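Local atomic coordinates of lovastatin nonaketide synthase, polyketide synthase component (PDB entry 7CPX), a protein that builds the nonaketide dihydromonacolin L, the precursor of lovastatin, from malonyl-CoA, working as a homodimer whose acyltransferase domains each bind the partner protein LovC. Residues 490-495 against 923-928. The protein carries 2 engineered substitutions. Residues are numbered along the deposited sequence; the frame is centred on the assembly and turned at random.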
loop_
_atom_site.group_PDB
_atom_site.type_symbol
_atom_site.label_atom_id
_atom_site.label_comp_id
_atom_site.label_asym_id
_atom_site.label_seq_id
_atom_site.Cartn_x
_atom_site.Cartn_y
_atom_site.Cartn_z
ATOM N N GLU A 490 43.175 24.315 -17.557
ATOM C CA GLU A 490 42.236 25.290 -18.108
ATOM C C GLU A 490 41.936 26.390 -17.095
ATOM O O GLU A 490 41.962 27.584 -17.424
ATOM C CB GLU A 490 40.944 24.588 -18.528
ATOM C CG GLU A 490 41.096 23.616 -19.684
ATOM C CD GLU A 490 41.165 24.314 -21.027
ATOM O OE1 GLU A 490 41.447 25.529 -21.055
ATOM O OE2 GLU A 490 40.930 23.646 -22.057
ATOM N N GLU A 491 41.647 26.001 -15.852
ATOM C CA GLU A 491 41.305 26.978 -14.826
ATOM C C GLU A 491 42.488 27.881 -14.512
ATOM O O GLU A 491 42.310 29.076 -14.266
ATOM C CB GLU A 491 40.825 26.268 -13.561
ATOM C CG GLU A 491 39.358 26.498 -13.233
ATOM C CD GLU A 491 39.063 27.929 -12.821
ATOM O OE1 GLU A 491 39.784 28.845 -13.269
ATOM O OE2 GLU A 491 38.109 28.137 -12.041
ATOM N N MET A 492 43.701 27.329 -14.508
ATOM C CA MET A 492 44.881 28.142 -14.245
ATOM C C MET A 492 45.141 29.113 -15.386
ATOM O O MET A 492 45.567 30.249 -15.155
ATOM C CB MET A 492 46.095 27.242 -14.020
ATOM C CG MET A 492 47.367 27.993 -13.658
ATOM S SD MET A 492 47.201 29.001 -12.173
ATOM C CE MET A 492 46.824 27.748 -10.952
ATOM N N LEU A 493 44.899 28.686 -16.626
ATOM C CA LEU A 493 45.013 29.604 -17.753
ATOM C C LEU A 493 44.019 30.749 -17.617
ATOM O O LEU A 493 44.367 31.923 -17.805
ATOM C CB LEU A 493 44.789 28.846 -19.061
ATOM C CG LEU A 493 44.806 29.676 -20.346
ATOM C CD1 LEU A 493 46.176 30.290 -20.574
ATOM C CD2 LEU A 493 44.396 28.815 -21.525
ATOM N N GLN A 494 42.770 30.425 -17.273
ATOM C CA GLN A 494 41.768 31.468 -17.079
ATOM C C GLN A 494 42.140 32.385 -15.921
ATOM O O GLN A 494 41.914 33.597 -15.990
ATOM C CB GLN A 494 40.395 30.843 -16.838
ATOM C CG GLN A 494 39.874 30.028 -18.007
ATOM C CD GLN A 494 38.537 29.377 -17.714
ATOM O OE1 GLN A 494 37.639 30.004 -17.152
ATOM N NE2 GLN A 494 38.400 28.110 -18.088
ATOM N N PHE A 495 42.699 31.822 -14.851
ATOM C CA PHE A 495 43.119 32.615 -13.700
ATOM C C PHE A 495 44.254 33.562 -14.067
ATOM O O PHE A 495 44.254 34.731 -13.661
ATOM C CB PHE A 495 43.527 31.670 -12.571
ATOM C CG PHE A 495 44.321 32.319 -11.478
ATOM C CD1 PHE A 495 43.689 33.007 -10.460
ATOM C CD2 PHE A 495 45.700 32.217 -11.456
ATOM C CE1 PHE A 495 44.419 33.595 -9.449
ATOM C CE2 PHE A 495 46.435 32.802 -10.448
ATOM C CZ PHE A 495 45.794 33.489 -9.441
ATOM N N LYS A 923 45.762 31.196 -1.700
ATOM C CA LYS A 923 44.422 31.723 -1.466
ATOM C C LYS A 923 43.734 32.061 -2.781
ATOM O O LYS A 923 42.584 31.673 -3.014
ATOM C CB LYS A 923 44.499 32.964 -0.577
ATOM C CG LYS A 923 45.056 32.711 0.809
ATOM C CD LYS A 923 44.067 31.954 1.670
ATOM C CE LYS A 923 44.522 31.909 3.113
ATOM N NZ LYS A 923 45.832 31.220 3.266
ATOM N N LEU A 924 44.428 32.783 -3.656
ATOM C CA LEU A 924 43.855 33.240 -4.913
ATOM C C LEU A 924 43.891 32.184 -6.006
ATOM O O LEU A 924 43.202 32.341 -7.019
ATOM C CB LEU A 924 44.591 34.493 -5.398
ATOM C CG LEU A 924 44.753 35.602 -4.357
ATOM C CD1 LEU A 924 45.432 36.814 -4.968
ATOM C CD2 LEU A 924 43.408 35.983 -3.757
ATOM N N LEU A 925 44.667 31.118 -5.832
ATOM C CA LEU A 925 44.736 30.088 -6.852
ATOM C C LEU A 925 43.391 29.372 -6.966
ATOM O O LEU A 925 42.668 29.231 -5.977
ATOM C CB LEU A 925 45.834 29.081 -6.529
ATOM C CG LEU A 925 47.261 29.630 -6.464
ATOM C CD1 LEU A 925 48.251 28.507 -6.216
ATOM C CD2 LEU A 925 47.617 30.380 -7.736
ATOM N N PRO A 926 43.031 28.916 -8.164
ATOM C CA PRO A 926 41.731 28.256 -8.332
ATOM C C PRO A 926 41.633 27.002 -7.481
ATOM O O PRO A 926 42.611 26.275 -7.293
ATOM C CB PRO A 926 41.690 27.931 -9.829
ATOM C CG PRO A 926 43.118 27.848 -10.233
ATOM C CD PRO A 926 43.834 28.866 -9.397
ATOM N N ALA A 927 40.434 26.751 -6.966
ATOM C CA ALA A 927 40.198 25.548 -6.190
ATOM C C ALA A 927 40.299 24.319 -7.086
ATOM O O ALA A 927 40.235 24.403 -8.315
ATOM C CB ALA A 927 38.827 25.601 -5.519
ATOM N N TYR A 928 40.465 23.168 -6.453
ATOM C CA TYR A 928 40.628 21.937 -7.208
ATOM C C TYR A 928 39.372 21.666 -8.031
ATOM O O TYR A 928 38.259 21.715 -7.488
ATOM C CB TYR A 928 40.911 20.765 -6.273
ATOM C CG TYR A 928 41.114 19.453 -6.995
ATOM C CD1 TYR A 928 42.372 19.062 -7.423
ATOM C CD2 TYR A 928 40.046 18.607 -7.251
ATOM C CE1 TYR A 928 42.562 17.868 -8.084
ATOM C CE2 TYR A 928 40.226 17.410 -7.910
ATOM C CZ TYR A 928 41.485 17.045 -8.326
ATOM O OH TYR A 928 41.665 15.850 -8.984
#
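Pro-926, on a loop that runs extended from Leu-925, packs against three side chains of helix 482-498: Glu-491 and Phe-495, one turn apart, start toward the loop, and Met-492 reaches it with its end methyl. Pro-926 CD lies over one face of the Phe-495 ring, offset toward the rim and 4.1 Å from Phe-495 CG, the two side chains crossing at about a right angle. Met-492 CG stands anti to the backbone N (chi1 -177°); the chain then bends at chi2 and chi3, and CE lies 3.6 Å from Pro-926 CD. Leu-925 adds its CD2 branch, 3.8 Å from Phe-495 CE2, while Leu-924 CB approaches CE1 of the same ring. Leu-924 O meets that ring obliquely, nearest CE1. Glu-491 and Pro-926 slide past each other in opposite directions, with Glu-491 CD and OE1 each 4.0 Å from Pro-926 CB. The course of the loop, over the small domain between ketosynthase and acyltransferase and back toward the ketosynthase, where Lys-923 NZ bonds Val-14 O, is consistent with the post-acyltransferase linker of related polyketide synthases. Leu-507 of helix 504-513 touches both Phe-495 and Leu-925, and Met-492 also meets Leu-536 of helix 529-542 and strand 475-479.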